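Local coordinates for protein mRNA interferase RelE (Escherichia coli, PDB 4FXI) that cleaves mRNA in the ribosomal A site as the toxin of a type II toxin-antitoxin pair, inhibiting translation during amino acid starvation, at residues K52-Y64 and V75-Y87. The protein carries 1 engineered substitution. Numbering follows the deposited sequence.
Engineered in segment 75-87: Ala81 (natural residue Arg). With SO4 (sulfate ion), chain D.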
loop_
_atom_site.group_PDB
_atom_site.type_symbol
_atom_site.label_atom_id
_atom_site.label_comp_id
_atom_site.label_asym_id
_atom_site.label_seq_id
_atom_site.Cartn_x
_atom_site.Cartn_y
_atom_site.Cartn_z
ATOM N N LYS A 52 -1.672 5.806 0.403
ATOM C CA LYS A 52 -0.603 5.221 1.194
ATOM C C LYS A 52 -1.125 4.780 2.550
ATOM O O LYS A 52 -2.149 5.277 3.031
ATOM C CB LYS A 52 0.533 6.230 1.389
ATOM C CG LYS A 52 0.142 7.435 2.213
ATOM C CD LYS A 52 1.355 8.282 2.589
ATOM C CE LYS A 52 0.927 9.623 3.158
ATOM N NZ LYS A 52 0.009 9.474 4.326
ATOM N N ILE A 53 -0.426 3.819 3.148
ATOM C CA ILE A 53 -0.560 3.538 4.562
ATOM C C ILE A 53 0.768 3.895 5.196
ATOM O O ILE A 53 1.824 3.456 4.716
ATOM C CB ILE A 53 -0.825 2.050 4.844
ATOM C CG1 ILE A 53 -2.036 1.580 4.052
ATOM C CG2 ILE A 53 -1.031 1.849 6.341
ATOM C CD1 ILE A 53 -2.442 0.117 4.329
ATOM N N LYS A 54 0.713 4.708 6.247
ATOM C CA LYS A 54 1.915 5.216 6.894
ATOM C C LYS A 54 2.051 4.660 8.309
ATOM O O LYS A 54 1.059 4.439 8.998
ATOM C CB LYS A 54 1.879 6.751 6.938
ATOM C CG LYS A 54 3.079 7.389 7.632
ATOM C CD LYS A 54 2.931 8.903 7.800
ATOM C CE LYS A 54 3.043 9.636 6.470
ATOM N NZ LYS A 54 3.205 11.111 6.649
ATOM N N LEU A 55 3.289 4.417 8.727
ATOM C CA LEU A 55 3.591 4.121 10.123
ATOM C C LEU A 55 4.372 5.287 10.727
ATOM O O LEU A 55 5.195 5.915 10.051
ATOM C CB LEU A 55 4.396 2.828 10.243
ATOM C CG LEU A 55 3.737 1.558 9.708
ATOM C CD1 LEU A 55 4.624 0.349 9.972
ATOM C CD2 LEU A 55 2.375 1.379 10.344
ATOM N N ARG A 56 4.111 5.578 11.994
ATOM C CA ARG A 56 4.709 6.735 12.654
ATOM C C ARG A 56 6.233 6.656 12.798
ATOM O O ARG A 56 6.916 7.683 12.749
ATOM C CB ARG A 56 4.047 6.976 14.014
ATOM C CG ARG A 56 4.715 8.056 14.851
ATOM C CD ARG A 56 3.703 9.021 15.439
ATOM N NE ARG A 56 2.724 8.343 16.283
ATOM C CZ ARG A 56 2.916 8.054 17.566
ATOM N NH1 ARG A 56 4.057 8.378 18.159
ATOM N NH2 ARG A 56 1.967 7.440 18.256
ATOM N N SER A 57 6.780 5.455 12.960
ATOM C CA SER A 57 8.223 5.348 13.158
ATOM C C SER A 57 8.862 4.042 12.685
ATOM O O SER A 57 9.468 3.328 13.489
ATOM C CB SER A 57 8.564 5.561 14.633
ATOM O OG SER A 57 8.530 4.329 15.334
ATOM N N SER A 58 8.752 3.732 11.397
ATOM C CA SER A 58 9.485 2.580 10.859
ATOM C C SER A 58 10.658 2.874 9.890
ATOM O O SER A 58 11.750 2.344 10.107
ATOM C CB SER A 58 8.547 1.475 10.345
ATOM O OG SER A 58 7.408 2.018 9.707
ATOM N N GLY A 59 10.480 3.678 8.836
ATOM C CA GLY A 59 9.224 4.253 8.400
ATOM C C GLY A 59 8.798 3.566 7.114
ATOM O O GLY A 59 8.930 4.096 6.007
ATOM N N TYR A 60 8.297 2.351 7.272
ATOM C CA TYR A 60 7.769 1.574 6.165
ATOM C C TYR A 60 6.435 2.134 5.690
ATOM O O TYR A 60 5.718 2.780 6.453
ATOM C CB TYR A 60 7.622 0.112 6.586
ATOM C CG TYR A 60 8.902 -0.665 6.427
ATOM C CD1 TYR A 60 9.884 -0.635 7.408
ATOM C CD2 TYR A 60 9.143 -1.409 5.284
ATOM C CE1 TYR A 60 11.063 -1.338 7.260
ATOM C CE2 TYR A 60 10.316 -2.114 5.124
ATOM C CZ TYR A 60 11.273 -2.076 6.116
ATOM O OH TYR A 60 12.445 -2.780 5.957
ATOM N N ARG A 61 6.119 1.891 4.420
ATOM C CA ARG A 61 4.906 2.410 3.802
ATOM C C ARG A 61 4.301 1.353 2.907
ATOM O O ARG A 61 5.014 0.535 2.330
ATOM C CB ARG A 61 5.235 3.625 2.932
ATOM C CG ARG A 61 5.920 4.763 3.655
ATOM C CD ARG A 61 4.980 5.434 4.640
ATOM N NE ARG A 61 5.615 6.582 5.282
ATOM C CZ ARG A 61 6.251 6.532 6.448
ATOM N NH1 ARG A 61 6.336 5.386 7.117
ATOM N NH2 ARG A 61 6.795 7.629 6.949
ATOM N N LEU A 62 2.981 1.376 2.776
ATOM C CA LEU A 62 2.316 0.531 1.798
ATOM C C LEU A 62 1.572 1.442 0.828
ATOM O O LEU A 62 0.869 2.364 1.245
ATOM C CB LEU A 62 1.366 -0.483 2.481
ATOM C CG LEU A 62 0.652 -1.480 1.560
ATOM C CD1 LEU A 62 0.448 -2.827 2.263
ATOM C CD2 LEU A 62 -0.701 -0.964 1.041
ATOM N N VAL A 63 1.737 1.189 -0.466
ATOM C CA VAL A 63 1.011 1.946 -1.462
ATOM C C VAL A 63 0.005 1.046 -2.173
ATOM O O VAL A 63 0.333 -0.056 -2.593
ATOM C CB VAL A 63 1.968 2.579 -2.498
ATOM C CG1 VAL A 63 1.179 3.354 -3.536
ATOM C CG2 VAL A 63 2.979 3.497 -1.792
ATOM N N TYR A 64 -1.231 1.512 -2.306
ATOM C CA TYR A 64 -2.240 0.709 -2.974
ATOM C C TYR A 64 -3.057 1.517 -3.958
ATOM O O TYR A 64 -3.202 2.726 -3.807
ATOM C CB TYR A 64 -3.162 0.007 -1.961
ATOM C CG TYR A 64 -3.990 0.932 -1.074
ATOM C CD1 TYR A 64 -5.251 1.384 -1.470
ATOM C CD2 TYR A 64 -3.522 1.321 0.174
ATOM C CE1 TYR A 64 -6.009 2.225 -0.647
ATOM C CE2 TYR A 64 -4.273 2.146 1.005
ATOM C CZ TYR A 64 -5.504 2.603 0.585
ATOM O OH TYR A 64 -6.233 3.417 1.430
ATOM N N VAL A 75 -2.501 -3.842 -3.858
ATOM C CA VAL A 75 -1.269 -3.409 -3.207
ATOM C C VAL A 75 -0.135 -3.426 -4.225
ATOM O O VAL A 75 0.191 -4.473 -4.756
ATOM C CB VAL A 75 -0.906 -4.331 -2.039
ATOM C CG1 VAL A 75 0.429 -3.887 -1.403
ATOM C CG2 VAL A 75 -2.030 -4.317 -0.998
ATOM N N ILE A 76 0.462 -2.268 -4.503
ATOM C CA ILE A 76 1.506 -2.202 -5.538
ATOM C C ILE A 76 2.936 -2.099 -5.016
ATOM O O ILE A 76 3.887 -2.455 -5.719
ATOM C CB ILE A 76 1.279 -1.022 -6.467
ATOM C CG1 ILE A 76 1.257 0.255 -5.661
ATOM C CG2 ILE A 76 -0.036 -1.157 -7.181
ATOM C CD1 ILE A 76 0.758 1.398 -6.448
ATOM N N SER A 77 3.101 -1.608 -3.795
ATOM C CA SER A 77 4.432 -1.350 -3.278
ATOM C C SER A 77 4.449 -1.333 -1.752
ATOM O O SER A 77 3.616 -0.678 -1.116
ATOM C CB SER A 77 4.948 -0.009 -3.817
ATOM O OG SER A 77 6.297 0.206 -3.431
ATOM N N VAL A 78 5.384 -2.072 -1.160
ATOM C CA VAL A 78 5.636 -1.942 0.274
ATOM C C VAL A 78 7.139 -1.872 0.549
ATOM O O VAL A 78 7.908 -2.745 0.133
ATOM C CB VAL A 78 4.881 -3.003 1.144
ATOM C CG1 VAL A 78 4.086 -3.953 0.285
ATOM C CG2 VAL A 78 5.823 -3.742 2.085
ATOM N N GLY A 79 7.549 -0.791 1.207
ATOM C CA GLY A 79 8.956 -0.510 1.429
ATOM C C GLY A 79 9.192 0.811 2.139
ATOM O O GLY A 79 8.292 1.338 2.785
ATOM N N LYS A 80 10.400 1.357 1.990
ATOM C CA LYS A 80 10.855 2.525 2.756
ATOM C C LYS A 80 10.507 3.887 2.145
ATOM O O LYS A 80 10.654 4.099 0.937
ATOM C CB LYS A 80 12.376 2.465 2.947
ATOM C CG LYS A 80 12.880 1.191 3.602
ATOM C CD LYS A 80 12.381 1.065 5.029
ATOM C CE LYS A 80 12.895 2.201 5.898
ATOM N NZ LYS A 80 12.563 1.992 7.336
ATOM N N ALA A 81 10.086 4.816 2.997
ATOM C CA ALA A 81 9.827 6.189 2.575
ATOM C C ALA A 81 11.125 6.951 2.300
ATOM O O ALA A 81 11.133 7.912 1.530
ATOM C CB ALA A 81 8.999 6.919 3.620
ATOM N N GLU A 82 12.212 6.515 2.934
ATOM C CA GLU A 82 13.521 7.154 2.785
ATOM C C GLU A 82 13.933 7.205 1.314
ATOM O O GLU A 82 13.916 6.182 0.629
ATOM C CB GLU A 82 14.573 6.405 3.614
ATOM C CG GLU A 82 15.789 7.241 4.018
ATOM C CD GLU A 82 16.462 6.724 5.284
ATOM O OE1 GLU A 82 17.089 5.645 5.237
ATOM O OE2 GLU A 82 16.352 7.397 6.332
ATOM N N ARG A 83 14.277 8.402 0.837
ATOM C CA ARG A 83 14.615 8.642 -0.573
ATOM C C ARG A 83 13.444 8.351 -1.524
ATOM O O ARG A 83 13.649 8.122 -2.715
ATOM C CB ARG A 83 15.855 7.838 -0.993
ATOM C CG ARG A 83 17.011 7.891 -0.001
ATOM C CD ARG A 83 17.889 6.649 -0.115
ATOM N NE ARG A 83 19.117 6.894 -0.866
ATOM C CZ ARG A 83 20.336 6.620 -0.410
ATOM N NH1 ARG A 83 20.491 6.087 0.795
ATOM N NH2 ARG A 83 21.401 6.874 -1.159
ATOM N N SER A 84 12.223 8.362 -0.988
ATOM C CA SER A 84 11.014 8.076 -1.769
ATOM C C SER A 84 11.089 6.761 -2.546
ATOM O O SER A 84 10.493 6.633 -3.617
ATOM C CB SER A 84 10.694 9.231 -2.725
ATOM O OG SER A 84 9.994 10.271 -2.065
ATOM N N GLU A 85 11.828 5.793 -2.008
ATOM C CA GLU A 85 11.991 4.499 -2.659
ATOM C C GLU A 85 10.638 3.849 -2.918
ATOM O O GLU A 85 10.352 3.412 -4.031
ATOM C CB GLU A 85 12.839 3.558 -1.797
ATOM C CG GLU A 85 14.265 4.016 -1.549
ATOM C CD GLU A 85 14.963 3.176 -0.487
ATOM O OE1 GLU A 85 15.415 3.749 0.527
ATOM O OE2 GLU A 85 15.055 1.943 -0.668
ATOM N N VAL A 86 9.810 3.783 -1.878
ATOM C CA VAL A 86 8.555 3.031 -1.955
ATOM C C VAL A 86 7.626 3.662 -2.997
ATOM O O VAL A 86 6.885 2.965 -3.692
ATOM C CB VAL A 86 7.864 2.919 -0.572
ATOM C CG1 VAL A 86 7.506 4.294 -0.017
ATOM C CG2 VAL A 86 6.625 2.013 -0.641
ATOM N N TYR A 87 7.718 4.980 -3.128
ATOM C CA TYR A 87 6.849 5.738 -4.026
ATOM C C TYR A 87 7.290 5.680 -5.489
ATOM O O TYR A 87 6.459 5.557 -6.387
ATOM C CB TYR A 87 6.736 7.188 -3.544
ATOM C CG TYR A 87 6.133 7.287 -2.159
ATOM C CD1 TYR A 87 4.832 6.852 -1.920
ATOM C CD2 TYR A 87 6.866 7.784 -1.087
ATOM C CE1 TYR A 87 4.274 6.927 -0.662
ATOM C CE2 TYR A 87 6.312 7.861 0.180
ATOM C CZ TYR A 87 5.013 7.433 0.382
ATOM O OH TYR A 87 4.450 7.504 1.634
HETATM S S SO4 D . 5.949 10.018 3.839
HETATM O O1 SO4 D . 4.854 10.919 4.190
HETATM O O2 SO4 D . 6.577 10.478 2.603
HETATM O O3 SO4 D . 6.934 9.993 4.917
HETATM O O4 SO4 D . 5.428 8.669 3.638
#
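Arg61, on strand 60-64, lays its side chain along Val86, Ala81 and Tyr87 on the sheet face shared with Val63 and Ser77. CB lies 3.8 Å from Val86 CG1, and CG packs against Tyr87 OH and the CB of Ala81, an engineered residue. A bend at chi2 (-69°) brings CD near the same hydroxyl and presents the guanidinium's NE/NH2 edge to the sulfate. NE donates to sulfate O4 over 2.7 Å (N-H...O 164°) and NH2 to O3, while NH1 turns back to the carbonyl of Tyr60. These three bonds fix the rotation of the flat group, which lies between Lys54 CG over one face and Ala81 CB over the other. Tyr87 OH donates a hydrogen bond to the same O4, 2.5 Å away, and Lys54 NZ binds O1. Arginine, lysine and tyrosine suit an anion pocket, and the sulfate, probably from the crystallisation liquor, is consistent with a place for an RNA phosphate: Arg61 and Lys54 are inferred to stabilise the transition state.

Lys80 puts CD over one face of the Tyr60 ring, toward its rim, in a CH-pi contact 3.6 Å from the centroid; lysine's flexible methylenes let NZ continue to within 2.9 Å of Ser58 O. Valine's two methyls, splayed from one CB, let Val63 touch two partners at once: CG1 meets Ile76 CD1 at 3.5 Å, and CG2 touches Tyr87 CD1. A classic beta bulge sets Ile76 and Ser77 both opposite Val63, whose carbonyl accepts from Ile76 N (2.9 Å) and more weakly from Ser77 N.

The antiparallel strands 60-67 and 72-78 form the middle of a four-stranded sheet, between strands 52-54 and 4-7. Tyr60 and Tyr64 touch helix 20-35, whereas Val63, Ile76 and Ser77 pack on Ala90 of helix 85-94.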